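PDB 4DU5: PfkB from Polaromonas sp. JS666, which probably phosphorylates a sugar or related small substrate with ATP, as other pfkB-family carbohydrate kinases do. Local coordinates for residues A[32-37]-A[133-138]; A[160-163]-A[168-171]; A[60-65]-A[75-80]. All blocks are in the same frame, centred on the assembly; numbering follows the deposited sequence.

Contact 1 of 3, residues A[32-37]-A[133-138]; sequences FGEAMM and KGSAAS
The hydroxyl OG of Ser135 gives a hydrogen bond of 2.8 Å to OE2 of Glu34. It also receives a weak one from the backbone N of Ser138, at 3.3 Å. The contact lies where the main sheet of this ribokinase-like fold passes into its small sheet. Segment 32-37 leaves strand 27-32 and enters strand 36-41. Segment 133-138 follows strand 128-131, the outermost strand on the far side of the small sheet from strand 52-58. A small sheet of this kind serves as the lid in many pfkB kinases. Glu34 CG is anti to the backbone N (chi1 163°) and the chain beyond it is extended. This stretches the carboxylate to the serine. The hydroxyl meets OE2 from above the carboxylate plane, 38° out of it. The other oxygen, OE1, makes a long, weak ion pair with NH1 of Arg132. Ile165 also touches the Glu34 side chain. The touching residues are buried, and the aliphatic part of the glutamate lies along a methyl group: CB of Ala137 is 3.6 Å from CB of Glu34 and 3.8 Å from its CG.

Contact 2 of 3, residues A[160-163]-A[168-171]; sequences GVFP and TTLP
This contact is the beta-to-alpha connection that follows strand 153-159 of the main sheet. The chain leaves the strand, passes through 160-163 and turns into helix 169-182. The start of the helix then folds back on the loop that leads to it. Thr169 does most of the work, with its two branches used for different purposes. Its rotation (chi1 48°) turns OG1 toward O of Phe162 and sends CG2 to the phenyl ring. OG1 of Thr169 is 3.0 Å from O of Phe162, close enough for a hydrogen bond. The same proton can also reach O of Ser166, its stronger partner, so the bond to Phe162 is not settled. A weak hydrogen bond from N of Ile165 ends on the same OG1. The methyl branch goes to the phenyl ring instead. CG2 of Thr169 lies 3.5 Å from CE1 of Phe162, and CB of Thr169 stands over one ring face, 4.1 Å above its plane and offset toward the rim. The ring gets there because CG of Phe162 is anti to its backbone N (chi1 -173°), and the ring end comes nearer to the helix than its CB. One residue further on, CB of Pro163 packs on CD1 of Leu170 at 3.8 Å. CB of Leu170 is also 3.8 Å from O of Pro163. Met140, from another loop, touches the phenyl ring as well. The chemistry implies a turn held by both kinds of contact. The hydroxyl of Thr169 is shared among backbone groups of the loop, while its methyl on the phenyl ring and the Pro163-Leu170 pair add apolar packing.

Contact 3 of 3, residues A[60-65]-A[75-80]; sequences AETNVA and VGWASR
The indole of Trp77 is layered between two residues. The methyl CG2 of Thr62 lies over one face, 3.5 Å above the ring plane and offset toward the rim. CA of Ser79 lies over the opposite face, 4.3 Å above it. The methyl makes a CH-pi contact with the five-membered ring, 4.0 Å from its centroid and 28° off the ring normal. The closest ring atom to CG2 of Thr62 is CE2 of Trp77, at 3.6 Å. The Trp77 ring reaches toward helix 60-70 because its CG is anti to the backbone N (chi1 174°). The other branch of Thr62 serves the helix itself: OG1 bonds to O of Gly59, just before the helix begins. One helical turn on, CB of Ala65 meets CG1 of Val75 at 4.0 Å. Val75 and Trp77 stand two residues apart on strand 75-81 and both point to the helix, as Thr62 and Ala65 point to the strand. The contact thus packs helix 60-70 on one face of the main sheet of this alpha/beta fold. Met94 of helix 85-95 touches both Thr62 and Trp77. No hydrogen bond crosses between the two segments. The indole N-H is satisfied by O of Gly33, outside them, which probably helps fix the ring's rotation. Between these two segments the contact is therefore apolar: methyl on ring and methyl on methyl.

The three contacts form one cluster. Contact 1 is about 11 Å from contacts 2 and 3, centre to centre, and those two are about 14 Å apart. Along the chain, 60-65 and 75-80 fall between the two halves of contact 1, and contact 2 follows. Strands 75-81, 27-32 and 153-159 are neighbours in the main sheet, and each leads into or carries part of one contact. Direct touches join them. N of Phe162 probably bonds to OE1 of Glu61, 3.2 Å away, and the Phe162 ring packs on Phe32. The cluster thus ties the main sheet to the small sheet, whose strand 36-41 contact 1 enters.

Contact 1 of 3, residues A[32-37]-A[133-138]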
loop_
_atom_site.group_PDB
_atom_site.type_symbol
_atom_site.label_atom_id
_atom_site.label_comp_id
_atom_site.label_asym_id
_atom_site.label_seq_id
_atom_site.Cartn_x
_atom_site.Cartn_y
_atom_site.Cartn_z
ATOM N N PHE A 32 -5.965 0.637 22.864
ATOM C CA PHE A 32 -5.371 -0.323 21.951
ATOM C C PHE A 32 -6.016 -0.213 20.571
ATOM O O PHE A 32 -7.240 -0.166 20.449
ATOM C CB PHE A 32 -5.537 -1.743 22.494
ATOM C CG PHE A 32 -4.631 -2.046 23.642
ATOM C CD1 PHE A 32 -4.839 -1.448 24.904
ATOM C CD2 PHE A 32 -3.545 -2.913 23.487
ATOM C CE1 PHE A 32 -3.980 -1.732 26.004
ATOM C CE2 PHE A 32 -2.685 -3.191 24.566
ATOM C CZ PHE A 32 -2.906 -2.601 25.828
ATOM N N GLY A 33 -5.207 -0.204 19.521
ATOM C CA GLY A 33 -5.799 -0.130 18.196
ATOM C C GLY A 33 -4.842 0.160 17.067
ATOM O O GLY A 33 -3.678 0.507 17.273
ATOM N N GLU A 34 -5.367 0.013 15.861
ATOM C CA GLU A 34 -4.564 0.146 14.676
ATOM C C GLU A 34 -4.771 1.499 14.079
ATOM O O GLU A 34 -5.894 1.876 13.776
ATOM C CB GLU A 34 -4.961 -0.914 13.677
ATOM C CG GLU A 34 -4.485 -0.600 12.318
ATOM C CD GLU A 34 -4.373 -1.808 11.411
ATOM O OE1 GLU A 34 -5.156 -2.773 11.569
ATOM O OE2 GLU A 34 -3.491 -1.769 10.520
ATOM N N ALA A 35 -3.695 2.243 13.904
ATOM C CA ALA A 35 -3.774 3.400 13.031
ATOM C C ALA A 35 -3.352 2.978 11.643
ATOM O O ALA A 35 -2.596 2.046 11.483
ATOM C CB ALA A 35 -2.888 4.514 13.532
HETATM N N MSE A 36 -3.863 3.673 10.642
HETATM C CA MSE A 36 -3.428 3.518 9.266
HETATM C C MSE A 36 -3.203 4.892 8.683
HETATM O O MSE A 36 -3.709 5.874 9.211
HETATM C CB MSE A 36 -4.496 2.813 8.444
HETATM C CG MSE A 36 -4.872 1.455 8.942
HETATM SE SE MSE A 36 -6.737 1.107 8.509
HETATM C CE MSE A 36 -7.610 2.031 10.042
HETATM N N MSE A 37 -2.433 4.949 7.599
HETATM C CA MSE A 37 -2.244 6.165 6.831
HETATM C C MSE A 37 -3.429 6.319 5.881
HETATM O O MSE A 37 -3.872 5.364 5.228
HETATM C CB MSE A 37 -0.915 6.153 6.071
HETATM C CG MSE A 37 -0.518 7.504 5.496
HETATM SE SE MSE A 37 1.118 7.544 4.339
HETATM C CE MSE A 37 0.469 6.439 2.840
ATOM N N LYS A 133 -5.058 -5.712 5.560
ATOM C CA LYS A 133 -4.913 -7.135 5.841
ATOM C C LYS A 133 -3.462 -7.424 6.153
ATOM O O LYS A 133 -2.545 -6.864 5.538
ATOM C CB LYS A 133 -5.365 -7.998 4.664
ATOM C CG LYS A 133 -6.831 -8.382 4.661
ATOM C CD LYS A 133 -7.374 -8.552 3.193
ATOM C CE LYS A 133 -7.752 -10.020 2.786
ATOM N NZ LYS A 133 -6.669 -10.859 2.127
ATOM N N GLY A 134 -3.269 -8.278 7.149
ATOM C CA GLY A 134 -1.962 -8.810 7.482
ATOM C C GLY A 134 -0.949 -7.781 7.941
ATOM O O GLY A 134 0.250 -8.062 7.880
ATOM N N SER A 135 -1.433 -6.625 8.429
ATOM C CA SER A 135 -0.603 -5.502 8.877
ATOM C C SER A 135 0.020 -5.789 10.224
ATOM O O SER A 135 -0.381 -6.737 10.907
ATOM C CB SER A 135 -1.432 -4.227 8.988
ATOM O OG SER A 135 -2.128 -4.213 10.216
ATOM N N ALA A 136 0.982 -4.951 10.618
ATOM C CA ALA A 136 1.713 -5.149 11.859
ATOM C C ALA A 136 0.738 -5.205 13.026
ATOM O O ALA A 136 0.718 -6.169 13.765
ATOM C CB ALA A 136 2.747 -4.053 12.051
ATOM N N ALA A 137 -0.092 -4.177 13.163
ATOM C CA ALA A 137 -1.172 -4.155 14.152
ATOM C C ALA A 137 -2.065 -5.388 14.161
ATOM O O ALA A 137 -2.511 -5.785 15.221
ATOM C CB ALA A 137 -2.022 -2.905 13.986
ATOM N N SER A 138 -2.349 -6.007 13.020
ATOM C CA SER A 138 -3.217 -7.194 13.086
ATOM C C SER A 138 -2.540 -8.343 13.819
ATOM O O SER A 138 -3.200 -9.254 14.308
ATOM C CB SER A 138 -3.782 -7.628 11.725
ATOM O OG SER A 138 -2.841 -8.307 10.930
#

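Contact 2 of 3, residues A[160-163]-A[168-171]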
loop_
_atom_site.group_PDB
_atom_site.type_symbol
_atom_site.label_atom_id
_atom_site.label_comp_id
_atom_site.label_asym_id
_atom_site.label_seq_id
_atom_site.Cartn_x
_atom_site.Cartn_y
_atom_site.Cartn_z
ATOM N N GLY A 160 -15.183 -1.467 19.004
ATOM C CA GLY A 160 -15.489 -2.676 18.272
ATOM C C GLY A 160 -14.466 -2.995 17.186
ATOM O O GLY A 160 -14.466 -4.104 16.653
ATOM N N VAL A 161 -13.594 -2.042 16.852
ATOM C CA VAL A 161 -12.636 -2.230 15.764
ATOM C C VAL A 161 -11.489 -3.127 16.210
ATOM O O VAL A 161 -11.376 -4.254 15.725
ATOM C CB VAL A 161 -12.101 -0.929 15.218
ATOM C CG1 VAL A 161 -11.187 -1.199 14.095
ATOM C CG2 VAL A 161 -13.235 -0.091 14.730
ATOM N N PHE A 162 -10.662 -2.662 17.144
ATOM C CA PHE A 162 -9.566 -3.487 17.623
ATOM C C PHE A 162 -9.912 -4.988 17.769
ATOM O O PHE A 162 -9.227 -5.839 17.207
ATOM C CB PHE A 162 -8.978 -2.934 18.907
ATOM C CG PHE A 162 -7.751 -3.649 19.357
ATOM C CD1 PHE A 162 -6.678 -3.828 18.488
ATOM C CD2 PHE A 162 -7.650 -4.135 20.674
ATOM C CE1 PHE A 162 -5.504 -4.500 18.916
ATOM C CE2 PHE A 162 -6.468 -4.820 21.117
ATOM C CZ PHE A 162 -5.394 -4.994 20.231
ATOM N N PRO A 163 -10.996 -5.321 18.470
ATOM C CA PRO A 163 -11.297 -6.757 18.537
ATOM C C PRO A 163 -11.631 -7.432 17.190
ATOM O O PRO A 163 -11.551 -8.659 17.097
ATOM C CB PRO A 163 -12.497 -6.816 19.467
ATOM C CG PRO A 163 -13.113 -5.499 19.348
ATOM C CD PRO A 163 -11.989 -4.522 19.200
ATOM N N THR A 168 -6.196 -12.838 16.603
ATOM C CA THR A 168 -5.316 -12.628 17.760
ATOM C C THR A 168 -5.626 -11.354 18.566
ATOM O O THR A 168 -5.152 -11.198 19.699
ATOM C CB THR A 168 -3.781 -12.677 17.402
ATOM O OG1 THR A 168 -3.367 -11.455 16.762
ATOM C CG2 THR A 168 -3.449 -13.871 16.503
ATOM N N THR A 169 -6.420 -10.454 17.997
ATOM C CA THR A 169 -6.751 -9.204 18.695
ATOM C C THR A 169 -7.912 -9.320 19.693
ATOM O O THR A 169 -7.894 -8.679 20.748
ATOM C CB THR A 169 -7.059 -8.068 17.731
ATOM O OG1 THR A 169 -7.988 -8.523 16.729
ATOM C CG2 THR A 169 -5.768 -7.493 17.111
ATOM N N LEU A 170 -8.918 -10.126 19.350
ATOM C CA LEU A 170 -10.041 -10.421 20.249
ATOM C C LEU A 170 -9.609 -10.901 21.633
ATOM O O LEU A 170 -9.955 -10.264 22.633
ATOM C CB LEU A 170 -11.012 -11.402 19.600
ATOM C CG LEU A 170 -12.359 -11.638 20.290
ATOM C CD1 LEU A 170 -13.040 -10.337 20.759
ATOM C CD2 LEU A 170 -13.293 -12.454 19.364
ATOM N N PRO A 171 -8.833 -12.004 21.707
ATOM C CA PRO A 171 -8.241 -12.380 22.991
ATOM C C PRO A 171 -7.682 -11.177 23.792
ATOM O O PRO A 171 -7.943 -11.067 25.006
ATOM C CB PRO A 171 -7.089 -13.324 22.589
ATOM C CG PRO A 171 -7.089 -13.353 21.073
ATOM C CD PRO A 171 -8.474 -12.969 20.662
#

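Contact 3 of 3, residues A[60-65]-A[75-80]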
loop_
_atom_site.group_PDB
_atom_site.type_symbol
_atom_site.label_atom_id
_atom_site.label_comp_id
_atom_site.label_asym_id
_atom_site.label_seq_id
_atom_site.Cartn_x
_atom_site.Cartn_y
_atom_site.Cartn_z
ATOM N N ALA A 60 -9.919 4.368 14.576
ATOM C CA ALA A 60 -10.926 4.764 15.518
ATOM C C ALA A 60 -10.406 5.035 16.893
ATOM O O ALA A 60 -10.764 5.970 17.538
ATOM C CB ALA A 60 -11.953 3.673 15.592
ATOM N N GLU A 61 -9.550 4.177 17.347
ATOM C CA GLU A 61 -8.995 4.390 18.654
ATOM C C GLU A 61 -8.087 5.598 18.656
ATOM O O GLU A 61 -8.054 6.349 19.638
ATOM C CB GLU A 61 -8.299 3.141 19.169
ATOM C CG GLU A 61 -9.309 2.107 19.620
ATOM C CD GLU A 61 -9.508 1.002 18.584
ATOM O OE1 GLU A 61 -10.278 0.060 18.875
ATOM O OE2 GLU A 61 -8.866 1.061 17.497
ATOM N N THR A 62 -7.384 5.819 17.551
ATOM C CA THR A 62 -6.430 6.908 17.546
ATOM C C THR A 62 -7.112 8.249 17.481
ATOM O O THR A 62 -6.691 9.164 18.162
ATOM C CB THR A 62 -5.352 6.760 16.457
ATOM O OG1 THR A 62 -5.943 6.848 15.134
ATOM C CG2 THR A 62 -4.650 5.447 16.649
ATOM N N ASN A 63 -8.153 8.368 16.655
ATOM C CA ASN A 63 -8.951 9.609 16.603
ATOM C C ASN A 63 -9.427 9.975 18.009
ATOM O O ASN A 63 -9.307 11.147 18.415
ATOM C CB ASN A 63 -10.129 9.484 15.644
ATOM C CG ASN A 63 -9.692 9.047 14.245
ATOM O OD1 ASN A 63 -8.669 9.526 13.722
ATOM N ND2 ASN A 63 -10.459 8.134 13.629
ATOM N N VAL A 64 -9.901 8.995 18.775
ATOM C CA VAL A 64 -10.345 9.290 20.128
ATOM C C VAL A 64 -9.145 9.769 20.980
ATOM O O VAL A 64 -9.260 10.708 21.809
ATOM C CB VAL A 64 -11.125 8.087 20.773
ATOM C CG1 VAL A 64 -11.317 8.233 22.267
ATOM C CG2 VAL A 64 -12.450 7.960 20.160
ATOM N N ALA A 65 -7.994 9.127 20.751
ATOM C CA ALA A 65 -6.788 9.437 21.491
ATOM C C ALA A 65 -6.334 10.873 21.202
ATOM O O ALA A 65 -6.052 11.605 22.103
ATOM C CB ALA A 65 -5.731 8.436 21.183
ATOM N N VAL A 75 -2.545 10.636 27.617
ATOM C CA VAL A 75 -3.033 9.484 26.873
ATOM C C VAL A 75 -1.883 8.637 26.336
ATOM O O VAL A 75 -0.947 9.161 25.692
ATOM C CB VAL A 75 -3.878 9.932 25.666
ATOM C CG1 VAL A 75 -4.415 8.727 24.906
ATOM C CG2 VAL A 75 -5.003 10.873 26.103
ATOM N N GLY A 76 -1.976 7.331 26.575
ATOM C CA GLY A 76 -1.030 6.385 26.033
ATOM C C GLY A 76 -1.687 5.470 25.029
ATOM O O GLY A 76 -2.761 4.908 25.310
ATOM N N TRP A 77 -1.043 5.307 23.866
ATOM C CA TRP A 77 -1.521 4.426 22.806
ATOM C C TRP A 77 -0.652 3.192 22.621
ATOM O O TRP A 77 0.576 3.280 22.627
ATOM C CB TRP A 77 -1.557 5.201 21.514
ATOM C CG TRP A 77 -1.888 4.397 20.283
ATOM C CD1 TRP A 77 -2.868 3.440 20.148
ATOM C CD2 TRP A 77 -1.265 4.517 19.000
ATOM N NE1 TRP A 77 -2.873 2.949 18.867
ATOM C CE2 TRP A 77 -1.896 3.587 18.142
ATOM C CE3 TRP A 77 -0.224 5.308 18.497
ATOM C CZ2 TRP A 77 -1.528 3.439 16.816
ATOM C CZ3 TRP A 77 0.158 5.150 17.195
ATOM C CH2 TRP A 77 -0.499 4.232 16.356
ATOM N N ALA A 78 -1.285 2.044 22.438
ATOM C CA ALA A 78 -0.560 0.812 22.205
ATOM C C ALA A 78 -0.872 0.261 20.811
ATOM O O ALA A 78 -2.042 0.088 20.447
ATOM C CB ALA A 78 -0.920 -0.192 23.249
ATOM N N SER A 79 0.166 -0.017 20.030
ATOM C CA SER A 79 -0.014 -0.513 18.661
ATOM C C SER A 79 1.285 -1.135 18.057
ATOM O O SER A 79 2.362 -1.151 18.691
ATOM C CB SER A 79 -0.565 0.609 17.768
ATOM O OG SER A 79 -1.354 0.111 16.714
ATOM N N ARG A 80 1.171 -1.664 16.840
ATOM C CA ARG A 80 2.335 -2.079 16.072
ATOM C C ARG A 80 2.261 -1.292 14.792
ATOM O O ARG A 80 1.167 -0.953 14.352
ATOM C CB ARG A 80 2.281 -3.580 15.727
ATOM C CG ARG A 80 2.155 -4.567 16.898
ATOM C CD ARG A 80 2.437 -5.978 16.396
ATOM N NE ARG A 80 3.873 -6.103 16.181
ATOM C CZ ARG A 80 4.720 -6.581 17.090
ATOM N NH1 ARG A 80 4.270 -7.031 18.246
ATOM N NH2 ARG A 80 6.011 -6.611 16.843
#